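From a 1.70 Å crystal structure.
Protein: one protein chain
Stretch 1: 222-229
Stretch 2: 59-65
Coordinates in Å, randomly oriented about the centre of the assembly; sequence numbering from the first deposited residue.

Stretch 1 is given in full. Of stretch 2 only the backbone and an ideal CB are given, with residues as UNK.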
ATOM      1  N   LEU A 222       6.186  -0.128  -1.515  1.00 10.21           N
ATOM      2  CA  LEU A 222       5.704  -0.068  -2.895  1.00  9.76           C
ATOM      3  C   LEU A 222       6.103   1.231  -3.593  1.00 10.03           C
ATOM      4  O   LEU A 222       6.536   1.208  -4.747  1.00 13.30           O
ATOM      5  CB  LEU A 222       4.185  -0.270  -2.962  1.00 10.25           C
ATOM      6  CG  LEU A 222       3.678  -1.714  -2.940  1.00 13.41           C
ATOM      7  CD1 LEU A 222       2.194  -1.753  -2.609  1.00 13.35           C
ATOM      8  CD2 LEU A 222       3.953  -2.421  -4.264  1.00 17.44           C
ATOM      9  N   VAL A 223       5.956   2.353  -2.890  1.00 10.97           N
ATOM     10  CA  VAL A 223       6.327   3.666  -3.423  1.00  8.40           C
ATOM     11  C   VAL A 223       7.825   3.730  -3.728  1.00  8.08           C
ATOM     12  O   VAL A 223       8.225   4.093  -4.837  1.00  9.91           O
ATOM     13  CB  VAL A 223       5.939   4.818  -2.451  1.00  9.11           C
ATOM     14  CG1 VAL A 223       6.556   6.146  -2.895  1.00 10.93           C
ATOM     15  CG2 VAL A 223       4.429   4.952  -2.350  1.00  9.47           C
ATOM     16  N   GLU A 224       8.641   3.357  -2.745  1.00 10.17           N
ATOM     17  CA  GLU A 224      10.094   3.505  -2.849  1.00 10.98           C
ATOM     18  C   GLU A 224      10.756   2.472  -3.766  1.00 12.22           C
ATOM     19  O   GLU A 224      11.902   2.651  -4.189  1.00 12.64           O
ATOM     20  CB  GLU A 224      10.740   3.551  -1.458  1.00 12.00           C
ATOM     21  CG  GLU A 224      10.350   4.810  -0.674  1.00 12.48           C
ATOM     22  CD  GLU A 224      11.115   4.998   0.624  1.00 17.48           C
ATOM     23  OE1 GLU A 224      11.687   4.020   1.151  1.00 17.07           O
ATOM     24  OE2 GLU A 224      11.132   6.142   1.129  1.00 16.34           O
ATOM     25  N   LEU A 225      10.022   1.408  -4.089  1.00 13.55           N
ATOM     26  CA  LEU A 225      10.427   0.487  -5.149  1.00 10.56           C
ATOM     27  C   LEU A 225      10.628   1.264  -6.454  1.00 10.87           C
ATOM     28  O   LEU A 225      11.530   0.959  -7.237  1.00 16.01           O
ATOM     29  CB  LEU A 225       9.375  -0.615  -5.328  1.00 15.02           C
ATOM     30  CG  LEU A 225       9.611  -1.723  -6.358  1.00 13.59           C
ATOM     31  CD1 LEU A 225      10.757  -2.635  -5.944  1.00 17.85           C
ATOM     32  CD2 LEU A 225       8.339  -2.530  -6.554  1.00 16.90           C
ATOM     33  N   ILE A 226       9.790   2.280  -6.661  1.00 12.06           N
ATOM     34  CA  ILE A 226       9.859   3.149  -7.834  1.00 11.50           C
ATOM     35  C   ILE A 226      10.766   4.364  -7.605  1.00 11.63           C
ATOM     36  O   ILE A 226      11.599   4.689  -8.455  1.00 15.30           O
ATOM     37  CB  ILE A 226       8.443   3.641  -8.254  1.00 15.41           C
ATOM     38  CG1 ILE A 226       7.477   2.457  -8.396  1.00 17.14           C
ATOM     39  CG2 ILE A 226       8.507   4.458  -9.548  1.00 20.49           C
ATOM     40  CD1 ILE A 226       6.006   2.836  -8.365  1.00 23.43           C
ATOM     41  N   THR A 227      10.614   5.017  -6.452  1.00 12.07           N
ATOM     42  CA  THR A 227      11.176   6.360  -6.238  1.00 13.04           C
ATOM     43  C   THR A 227      12.576   6.421  -5.626  1.00 10.81           C
ATOM     44  O   THR A 227      13.325   7.362  -5.893  1.00 15.89           O
ATOM     45  CB  THR A 227      10.249   7.232  -5.358  1.00 12.49           C
ATOM     46  OG1 THR A 227      10.149   6.660  -4.048  1.00 11.22           O
ATOM     47  CG2 THR A 227       8.860   7.350  -5.973  1.00 10.93           C
ATOM     48  N   LYS A 228      12.916   5.439  -4.796  1.00  9.29           N
ATOM     49  CA  LYS A 228      14.162   5.480  -4.031  1.00 11.52           C
ATOM     50  C   LYS A 228      15.366   5.038  -4.859  1.00 13.84           C
ATOM     51  O   LYS A 228      15.249   4.181  -5.736  1.00 13.91           O
ATOM     52  CB  LYS A 228      14.037   4.625  -2.763  1.00 12.00           C
ATOM     53  CG  LYS A 228      15.175   4.786  -1.761  1.00 11.41           C
ATOM     54  CD  LYS A 228      14.886   4.031  -0.476  1.00 16.18           C
ATOM     55  CE  LYS A 228      16.038   4.156   0.509  1.00 20.84           C
ATOM     56  NZ  LYS A 228      15.700   3.566   1.834  1.00 19.96           N
ATOM     57  N   ASP A 229      16.517   5.645  -4.575  1.00 11.42           N
ATOM     58  CA  ASP A 229      17.785   5.210  -5.149  1.00 12.22           C
ATOM     59  C   ASP A 229      18.038   3.768  -4.726  1.00 11.59           C
ATOM     60  O   ASP A 229      17.884   3.424  -3.555  1.00 13.12           O
ATOM     61  CB  ASP A 229      18.923   6.101  -4.656  1.00 16.31           C
ATOM     62  CG  ASP A 229      20.244   5.775  -5.318  1.00 15.90           C
ATOM     63  OD1 ASP A 229      21.069   5.075  -4.693  1.00 17.90           O
ATOM     64  OD2 ASP A 229      20.453   6.209  -6.468  1.00 16.06           O
ATOM     65  N   UNK A  59       9.009   9.973   8.840  1.00 46.11           N
ATOM     66  CA  UNK A  59      10.119   9.112   8.426  1.00 64.70           C
ATOM     67  C   UNK A  59      10.741   9.579   7.112  1.00 55.78           C
ATOM     68  O   UNK A  59      11.916   9.314   6.843  1.00 81.47           O
ATOM     69  CB  UNK A  59       9.640   7.666   8.287  1.00 64.70           C
ATOM     70  N   UNK A  60       9.944  10.271   6.300  1.00 34.97           N
ATOM     71  CA  UNK A  60      10.415  10.845   5.047  1.00 41.67           C
ATOM     72  C   UNK A  60      10.290   9.897   3.873  1.00299.68           C
ATOM     73  O   UNK A  60      11.295   9.384   3.372  1.00 35.35           O
ATOM     74  CB  UNK A  60      11.874  11.282   5.192  1.00 41.67           C
ATOM     75  N   UNK A  61       9.053   9.662   3.439  1.00 25.07           N
ATOM     76  CA  UNK A  61       8.785   8.863   2.240  1.00 19.66           C
ATOM     77  C   UNK A  61       9.313   9.596   1.004  1.00 20.15           C
ATOM     78  O   UNK A  61       9.035  10.780   0.803  1.00 28.59           O
ATOM     79  CB  UNK A  61       7.288   8.580   2.099  1.00 19.66           C
ATOM     80  N   UNK A  62      10.091   8.886   0.190  1.00 13.22           N
ATOM     81  CA  UNK A  62      10.791   9.510  -0.928  1.00 13.50           C
ATOM     82  C   UNK A  62       9.939   9.608  -2.190  1.00 14.84           C
ATOM     83  O   UNK A  62       9.231   8.666  -2.549  1.00 16.30           O
ATOM     84  CB  UNK A  62      12.069   8.727  -1.236  1.00 13.50           C
ATOM     85  N   UNK A  63      10.007  10.770  -2.840  1.00 16.36           N
ATOM     86  CA  UNK A  63       9.382  11.000  -4.146  1.00 15.51           C
ATOM     87  C   UNK A  63       7.869  10.898  -4.210  1.00 16.68           C
ATOM     88  O   UNK A  63       7.311  10.604  -5.270  1.00 18.40           O
ATOM     89  CB  UNK A  63       9.964  10.002  -5.149  1.00 15.51           C
ATOM     90  N   UNK A  64       7.202  11.142  -3.083  1.00 12.93           N
ATOM     91  CA  UNK A  64       5.744  11.067  -3.028  1.00 12.87           C
ATOM     92  C   UNK A  64       5.132  12.204  -2.217  1.00 13.54           C
ATOM     93  O   UNK A  64       5.622  12.548  -1.139  1.00 16.33           O
ATOM     94  CB  UNK A  64       5.313   9.724  -2.435  1.00 12.87           C
ATOM     95  N   UNK A  65       4.061  12.778  -2.756  1.00 13.39           N
ATOM     96  CA  UNK A  65       3.262  13.776  -2.055  1.00 10.89           C
ATOM     97  C   UNK A  65       2.322  13.063  -1.090  1.00 14.33           C
ATOM     98  O   UNK A  65       1.724  12.044  -1.441  1.00 16.69           O
ATOM     99  CB  UNK A  65       2.478  14.647  -3.039  1.00 10.89           C
TER

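Stretch 1 presents the last turns of a helix, with Val223, Glu224 and Thr227 directed at stretch 2 and Lys228 leaving the helix beside them. Position 59 lies beyond its reach: no atom of stretch 1 comes within 5.5 Å of the ideal CB, so this contact sets no preference and a polar residue is as suitable as any. It is Glu59, which bonds outside this contact.

Position 60 has phi/psi of 89/71, and a CB here would be jammed against the carbonyl O of the preceding residue. The backbone alone calls for glycine, and Gly60 is the first residue after the helix to leave helical phi/psi.

At position 61 the CA-to-CB bond points sideways, and the ideal CB is 4.7 Å from Glu224 OE2. A longer aliphatic chain could turn to the apolar surface of Val223; leucine, isoleucine or methionine would be reasonable. The deposited Ile61 extends its end nearer to stretch 1, with chi1 and chi2 both t, and places CD1 3.9 Å from Val223 CB.

Position 62 points toward the helix end. Its backbone is held at both polar groups: N of 62 donates to Glu224 OE2 (3.1 Å, 156°), and the hydroxyl Thr227 OG1 donates to O of 62 (2.7 Å). These bonds are open to almost any residue except proline, which lacks the amide hydrogen. The ideal CB is 3.6 Å from Glu224 OE2, so a basic or neutral polar chain might answer that carboxylate, while an acidic one could turn to Lys228. Glu62 is found, and it has the largest buried area in the stretch. Its OE2 packs 3.5 Å from Lys228 CG and lies 4.3 Å from Lys228 NZ, near the opposite charge but beyond a salt bridge. The same OE2 is 4.3 Å from Glu224 OE2, a like-charge approach. A water links Glu62 OE1 (2.5 Å) to Asp229 N (3.0 Å).

Position 63 makes the shortest CA-CA approach, its CA 5.4 Å from the CA of Thr227. An ideal CB would lie 2.8 Å from Thr227 CB, a clash, and the positive phi independently favours glycine. Gly63 lets Thr227 CG2 approach its O to 3.7 Å.

Position 64 points toward Val223, its ideal CB 3.8 Å from Val223 CG1, so a small apolar residue fits. Ala64 makes that contact with CB.

Position 65 is out of reach; Lys65 NZ is hydrogen-bonded elsewhere in the structure.

Stretch 2 59-65: EGIEGAK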
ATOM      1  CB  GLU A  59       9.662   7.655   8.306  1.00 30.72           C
ATOM      2  CG  GLU A  59       9.380   6.971   9.641  1.00 54.96           C
ATOM      3  CD  GLU A  59       8.815   5.567   9.485  1.00 36.08           C
ATOM      4  OE1 GLU A  59       7.966   5.177  10.315  1.00130.51           O
ATOM      5  OE2 GLU A  59       9.214   4.852   8.539  1.00107.11           O
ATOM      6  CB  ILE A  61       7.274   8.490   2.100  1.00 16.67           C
ATOM      7  CG1 ILE A  61       7.043   7.591   0.877  1.00 14.09           C
ATOM      8  CG2 ILE A  61       6.383   9.744   2.072  1.00 26.43           C
ATOM      9  CD1 ILE A  61       5.717   6.841   0.885  1.00 18.24           C
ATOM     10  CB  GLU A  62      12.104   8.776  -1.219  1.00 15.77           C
ATOM     11  CG  GLU A  62      13.101   8.816  -0.062  1.00 19.71           C
ATOM     12  CD  GLU A  62      14.500   8.382  -0.463  1.00 19.58           C
ATOM     13  OE1 GLU A  62      14.997   8.854  -1.506  1.00 21.95           O
ATOM     14  OE2 GLU A  62      15.106   7.577   0.274  1.00 22.96           O
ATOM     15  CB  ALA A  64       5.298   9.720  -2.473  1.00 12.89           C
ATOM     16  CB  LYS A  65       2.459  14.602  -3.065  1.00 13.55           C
ATOM     17  CG  LYS A  65       1.651  15.749  -2.469  1.00 16.75           C
ATOM     18  CD  LYS A  65       0.817  16.432  -3.542  1.00 16.99           C
ATOM     19  CE  LYS A  65      -0.019  17.563  -2.965  1.00 24.98           C
ATOM     20  NZ  LYS A  65      -0.790  18.267  -4.028  1.00 22.61           N
TER
HETATM   21  O   HOH W   1      17.031   7.804  -2.602  1.00 16.62           O
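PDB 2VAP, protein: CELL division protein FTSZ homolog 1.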